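Local structure of tetratricopeptide TPR_2 repeat protein (Thermobaculum terrenum, 5DJS) at residues 352-357 with 380-385; 412-417 with 470-475. The protein joins tetratricopeptide repeats to a GT-B-type region of glycosyl transferase family 41, and holds uridine-5'-diphosphate in a pocket of that region. The protein carries 1 engineered substitution. One frame throughout, in Å; residues are numbered along the deposited sequence.

How the contacts relate
Following the chain from the N terminus, helix 344-356 is reached first; the chain then runs through strand 361-365 into helix 372-383, whose C-terminal end comes back against the first helix in contact 1, closing a loop of 22 residues. Contact 2 opens only afterwards, at strand 412-414, and closes on helix 465-477, with 52 residues between its segments. The two loops therefore follow one another in series and neither nest nor cross. In space they adjoin, with centres about 14 Å apart: Ile-353 CD1 packs on Ala-472 CB at 3.7 Å, and Leu-357 CD1 reaches Leu-473 CD1 at 4.0 Å. Helix 344-356 thus lies between helices 372-383 and 465-477, tying both contacts to one parallel sheet.

Contact 1. Residues 352-357 with 380-385; sequences KILLAL and RALEGR
The apolar part of the contact rests on Leu-354 and Leu-382, whose CB atoms are each directed at the opposite segment and whose side chains cross at about a right angle. A single methyl from each does the touching, Leu-354 CD1 to Leu-382 CD2 at 3.8 Å. With CG of Leu-354 anti to its carbonyl carbon (chi1 -69°), the branch extends toward Leu-382, while the backbones stay well apart, 9.9 Å between the CA atoms of Leu-354 and Leu-382. Val-387, in the following loop, touches Leu-354, Leu-355 and Leu-382. At the more exposed border, Leu-355 CD1 approaches the carbonyl oxygen Arg-385 O at 4.3 Å, a looser apposition of methyl and backbone.

The polar interactions run within or beyond the segments. Arg-385, just after helix 372-383, turns its side chain back onto that helix: NH1 donates to Ala-381 O at 2.9 Å; the oxygen lies close to the guanidinium plane, but the nitrogen sits above the carbonyl plane. Its NE forms a salt bridge with Asp-348, an ionic link from the end of 380-385 to helix 344-356. With no hydrogen bond between the segments themselves, their direct cohesion is apolar, and the arginine, with all three guanidinium nitrogens engaged, sets the polar border of this leucine contact.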
loop_
_atom_site.group_PDB
_atom_site.type_symbol
_atom_site.label_atom_id
_atom_site.label_comp_id
_atom_site.label_asym_id
_atom_site.label_seq_id
_atom_site.Cartn_x
_atom_site.Cartn_y
_atom_site.Cartn_z
ATOM N N LYS A 352 17.208 -9.111 -19.179
ATOM C CA LYS A 352 18.210 -8.459 -20.041
ATOM C C LYS A 352 19.447 -7.972 -19.283
ATOM O O LYS A 352 20.565 -8.079 -19.787
ATOM C CB LYS A 352 17.587 -7.302 -20.829
ATOM C CG LYS A 352 16.672 -7.776 -21.945
ATOM C CD LYS A 352 16.040 -6.621 -22.695
ATOM C CE LYS A 352 15.036 -7.131 -23.717
ATOM N NZ LYS A 352 14.334 -6.003 -24.387
ATOM N N ILE A 353 19.231 -7.446 -18.082
ATOM C CA ILE A 353 20.310 -7.123 -17.140
ATOM C C ILE A 353 21.122 -8.380 -16.779
ATOM O O ILE A 353 22.350 -8.342 -16.786
ATOM C CB ILE A 353 19.750 -6.464 -15.848
ATOM C CG1 ILE A 353 19.239 -5.043 -16.145
ATOM C CG2 ILE A 353 20.792 -6.419 -14.735
ATOM C CD1 ILE A 353 18.304 -4.471 -15.099
ATOM N N LEU A 354 20.438 -9.482 -16.466
ATOM C CA LEU A 354 21.110 -10.717 -16.046
ATOM C C LEU A 354 21.836 -11.452 -17.187
ATOM O O LEU A 354 22.777 -12.214 -16.919
ATOM C CB LEU A 354 20.136 -11.656 -15.318
ATOM C CG LEU A 354 19.633 -11.204 -13.935
ATOM C CD1 LEU A 354 18.478 -12.073 -13.440
ATOM C CD2 LEU A 354 20.743 -11.198 -12.900
ATOM N N LEU A 355 21.410 -11.247 -18.437
ATOM C CA LEU A 355 22.145 -11.786 -19.587
ATOM C C LEU A 355 23.446 -11.016 -19.766
ATOM O O LEU A 355 24.507 -11.617 -19.947
ATOM C CB LEU A 355 21.327 -11.712 -20.876
ATOM C CG LEU A 355 20.105 -12.616 -21.010
ATOM C CD1 LEU A 355 19.475 -12.417 -22.389
ATOM C CD2 LEU A 355 20.443 -14.080 -20.785
ATOM N N ALA A 356 23.347 -9.688 -19.703
ATOM C CA ALA A 356 24.495 -8.785 -19.889
ATOM C C ALA A 356 25.509 -8.786 -18.744
ATOM O O ALA A 356 26.633 -8.320 -18.933
ATOM C CB ALA A 356 24.002 -7.364 -20.147
ATOM N N LEU A 357 25.108 -9.272 -17.567
ATOM C CA LEU A 357 26.015 -9.460 -16.425
ATOM C C LEU A 357 25.900 -10.916 -15.980
ATOM O O LEU A 357 25.302 -11.209 -14.935
ATOM C CB LEU A 357 25.662 -8.504 -15.281
ATOM C CG LEU A 357 25.811 -7.010 -15.590
ATOM C CD1 LEU A 357 25.164 -6.175 -14.498
ATOM C CD2 LEU A 357 27.268 -6.616 -15.774
ATOM N N ARG A 380 10.572 -20.339 -13.604
ATOM C CA ARG A 380 10.253 -20.686 -14.989
ATOM C C ARG A 380 10.053 -19.453 -15.862
ATOM O O ARG A 380 10.462 -19.446 -17.025
ATOM C CB ARG A 380 9.021 -21.596 -15.089
ATOM C CG ARG A 380 8.810 -22.148 -16.502
ATOM C CD ARG A 380 7.912 -23.378 -16.569
ATOM N NE ARG A 380 6.493 -23.030 -16.700
ATOM C CZ ARG A 380 5.895 -22.594 -17.818
ATOM N NH1 ARG A 380 6.577 -22.417 -18.957
ATOM N NH2 ARG A 380 4.593 -22.316 -17.797
ATOM N N ALA A 381 9.422 -18.422 -15.311
ATOM C CA ALA A 381 9.228 -17.169 -16.035
ATOM C C ALA A 381 10.562 -16.583 -16.489
ATOM O O ALA A 381 10.672 -16.091 -17.616
ATOM C CB ALA A 381 8.461 -16.166 -15.183
ATOM N N LEU A 382 11.580 -16.660 -15.628
ATOM C CA LEU A 382 12.921 -16.196 -16.002
ATOM C C LEU A 382 13.631 -17.098 -17.018
ATOM O O LEU A 382 14.225 -16.576 -17.973
ATOM C CB LEU A 382 13.811 -15.939 -14.774
ATOM C CG LEU A 382 13.892 -14.447 -14.402
ATOM C CD1 LEU A 382 12.850 -14.057 -13.367
ATOM C CD2 LEU A 382 15.281 -14.108 -13.907
ATOM N N GLU A 383 13.555 -18.424 -16.840
ATOM C CA GLU A 383 14.154 -19.372 -17.814
ATOM C C GLU A 383 13.602 -19.168 -19.226
ATOM O O GLU A 383 14.361 -19.208 -20.198
ATOM C CB GLU A 383 14.005 -20.840 -17.379
ATOM C CG GLU A 383 14.720 -21.185 -16.074
ATOM C CD GLU A 383 15.388 -22.564 -16.063
ATOM O OE1 GLU A 383 16.535 -22.662 -15.545
ATOM O OE2 GLU A 383 14.777 -23.544 -16.561
ATOM N N GLY A 384 12.298 -18.911 -19.324
ATOM C CA GLY A 384 11.658 -18.548 -20.592
ATOM C C GLY A 384 12.225 -17.312 -21.275
ATOM O O GLY A 384 12.084 -17.169 -22.485
ATOM N N ARG A 385 12.841 -16.415 -20.498
ATOM C CA ARG A 385 13.586 -15.252 -21.018
ATOM C C ARG A 385 15.111 -15.489 -21.117
ATOM O O ARG A 385 15.879 -14.524 -21.207
ATOM C CB ARG A 385 13.309 -14.024 -20.134
ATOM C CG ARG A 385 11.841 -13.650 -20.044
ATOM C CD ARG A 385 11.574 -12.708 -18.888
ATOM N NE ARG A 385 10.264 -12.068 -19.013
ATOM C CZ ARG A 385 9.094 -12.583 -18.625
ATOM N NH1 ARG A 385 9.009 -13.776 -18.038
ATOM N NH2 ARG A 385 7.981 -11.879 -18.819
#

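Contact 2. Residues 412-417 with 470-475; sequences VALDTL and DIALGL
No ring, amide or other flat group takes part where Val-412 and Leu-414 meet Leu-475 and Ala-472, so the contact has no ring faces or edges and is built of aliphatic branches alone. Val-412 lies against Leu-475 with both of its methyls. CG2 rests on Leu-475 CB at 3.9 Å, and CG1 meets the methyl CD1 farther along the same side chain at 4.1 Å. This spread follows from the valine torsion: CG1 stands anti to the backbone N (chi1 175°) and CG2 anti to the carbonyl carbon, which sets the two methyls along the leucine. The two side chains cross obliquely, and the CA atoms of Val-412 and Leu-475 are 7.4 Å apart.

One turn earlier on the helix, Ala-472 receives the second strand residue, Leu-414, whose CD2 reaches Ala-472 CB at 4.1 Å. The first bond of the Leu-414 side chain is not aimed at the helix; the end of the branch brings CD2 to it. All four residues are buried, and no hydrogen bond joins the segments.

Phe-333 of the adjacent strand touches both Val-412 and Leu-414. Just beyond the strand, the Asp-415 carboxylate is held by Thr-448 OG1, Ser-420 OG and Gly-421 N, the last a residue of the uridine-5'-diphosphate pocket; the Leu-414 side chain is about 12 Å from that ligand. Strand 412-414 runs between strands 332-335 and 435-438, and its packing against helix 465-477 is the helix-on-parallel-sheet layering of a Rossmann-like domain, as in GT-B folds.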
loop_
_atom_site.group_PDB
_atom_site.type_symbol
_atom_site.label_atom_id
_atom_site.label_comp_id
_atom_site.label_asym_id
_atom_site.label_seq_id
_atom_site.Cartn_x
_atom_site.Cartn_y
_atom_site.Cartn_z
ATOM N N VAL A 412 23.012 -3.591 -5.332
ATOM C CA VAL A 412 22.109 -2.671 -6.028
ATOM C C VAL A 412 20.668 -3.155 -5.861
ATOM O O VAL A 412 20.399 -4.353 -5.999
ATOM C CB VAL A 412 22.427 -2.636 -7.538
ATOM C CG1 VAL A 412 21.424 -1.772 -8.303
ATOM C CG2 VAL A 412 23.857 -2.161 -7.774
ATOM N N ALA A 413 19.749 -2.227 -5.588
ATOM C CA ALA A 413 18.315 -2.541 -5.537
ATOM C C ALA A 413 17.626 -2.138 -6.831
ATOM O O ALA A 413 17.934 -1.094 -7.409
ATOM C CB ALA A 413 17.665 -1.843 -4.371
ATOM N N LEU A 414 16.700 -2.974 -7.286
ATOM C CA LEU A 414 15.927 -2.709 -8.505
ATOM C C LEU A 414 14.478 -2.453 -8.133
ATOM O O LEU A 414 13.891 -3.220 -7.371
ATOM C CB LEU A 414 16.016 -3.898 -9.462
ATOM C CG LEU A 414 17.420 -4.273 -9.937
ATOM C CD1 LEU A 414 17.389 -5.567 -10.734
ATOM C CD2 LEU A 414 18.034 -3.159 -10.765
ATOM N N ASP A 415 13.914 -1.376 -8.669
ATOM C CA ASP A 415 12.527 -0.983 -8.378
ATOM C C ASP A 415 11.595 -1.510 -9.456
ATOM O O ASP A 415 12.007 -1.694 -10.600
ATOM C CB ASP A 415 12.431 0.539 -8.312
ATOM C CG ASP A 415 11.028 1.047 -8.018
ATOM O OD1 ASP A 415 10.370 0.479 -7.122
ATOM O OD2 ASP A 415 10.588 2.017 -8.694
ATOM N N THR A 416 10.341 -1.743 -9.082
ATOM C CA THR A 416 9.344 -2.301 -9.998
ATOM C C THR A 416 8.670 -1.250 -10.886
ATOM O O THR A 416 8.695 -0.049 -10.604
ATOM C CB THR A 416 8.262 -3.069 -9.228
ATOM O OG1 THR A 416 7.770 -2.254 -8.160
ATOM C CG2 THR A 416 8.834 -4.350 -8.640
ATOM N N LEU A 417 8.095 -1.738 -11.977
ATOM C CA LEU A 417 7.243 -0.954 -12.858
ATOM C C LEU A 417 6.068 -1.849 -13.320
ATOM O O LEU A 417 6.189 -3.078 -13.284
ATOM C CB LEU A 417 8.038 -0.443 -14.064
ATOM C CG LEU A 417 8.840 -1.483 -14.868
ATOM C CD1 LEU A 417 8.517 -1.470 -16.358
ATOM C CD2 LEU A 417 10.329 -1.282 -14.654
ATOM N N ASP A 470 20.711 0.228 -18.680
ATOM C CA ASP A 470 22.046 0.864 -18.741
ATOM C C ASP A 470 22.553 1.351 -17.386
ATOM O O ASP A 470 23.732 1.177 -17.067
ATOM C CB ASP A 470 22.057 2.048 -19.722
ATOM C CG ASP A 470 21.924 1.622 -21.171
ATOM O OD1 ASP A 470 21.908 0.410 -21.467
ATOM O OD2 ASP A 470 21.822 2.512 -22.034
ATOM N N ILE A 471 21.664 1.955 -16.598
ATOM C CA ILE A 471 22.020 2.420 -15.253
ATOM C C ILE A 471 22.378 1.233 -14.348
ATOM O O ILE A 471 23.359 1.302 -13.610
ATOM C CB ILE A 471 20.914 3.314 -14.637
ATOM C CG1 ILE A 471 20.841 4.641 -15.410
ATOM C CG2 ILE A 471 21.191 3.606 -13.163
ATOM C CD1 ILE A 471 19.601 5.474 -15.154
ATOM N N ALA A 472 21.597 0.155 -14.427
ATOM C CA ALA A 472 21.844 -1.052 -13.627
ATOM C C ALA A 472 23.133 -1.775 -14.045
ATOM O O ALA A 472 23.838 -2.332 -13.195
ATOM C CB ALA A 472 20.657 -2.002 -13.712
ATOM N N LEU A 473 23.409 -1.784 -15.350
ATOM C CA LEU A 473 24.670 -2.307 -15.893
ATOM C C LEU A 473 25.873 -1.491 -15.407
ATOM O O LEU A 473 26.843 -2.059 -14.894
ATOM C CB LEU A 473 24.626 -2.337 -17.431
ATOM C CG LEU A 473 24.149 -3.621 -18.122
ATOM C CD1 LEU A 473 23.045 -4.343 -17.368
ATOM C CD2 LEU A 473 23.716 -3.338 -19.561
ATOM N N GLY A 474 25.792 -0.167 -15.568
ATOM C CA GLY A 474 26.828 0.759 -15.101
ATOM C C GLY A 474 27.215 0.594 -13.641
ATOM O O GLY A 474 28.392 0.693 -13.303
ATOM N N LEU A 475 26.229 0.341 -12.783
ATOM C CA LEU A 475 26.469 0.105 -11.354
ATOM C C LEU A 475 27.034 -1.285 -11.045
ATOM O O LEU A 475 27.804 -1.447 -10.095
ATOM C CB LEU A 475 25.182 0.308 -10.545
ATOM C CG LEU A 475 24.575 1.711 -10.446
ATOM C CD1 LEU A 475 23.363 1.654 -9.529
ATOM C CD2 LEU A 475 25.564 2.741 -9.932
#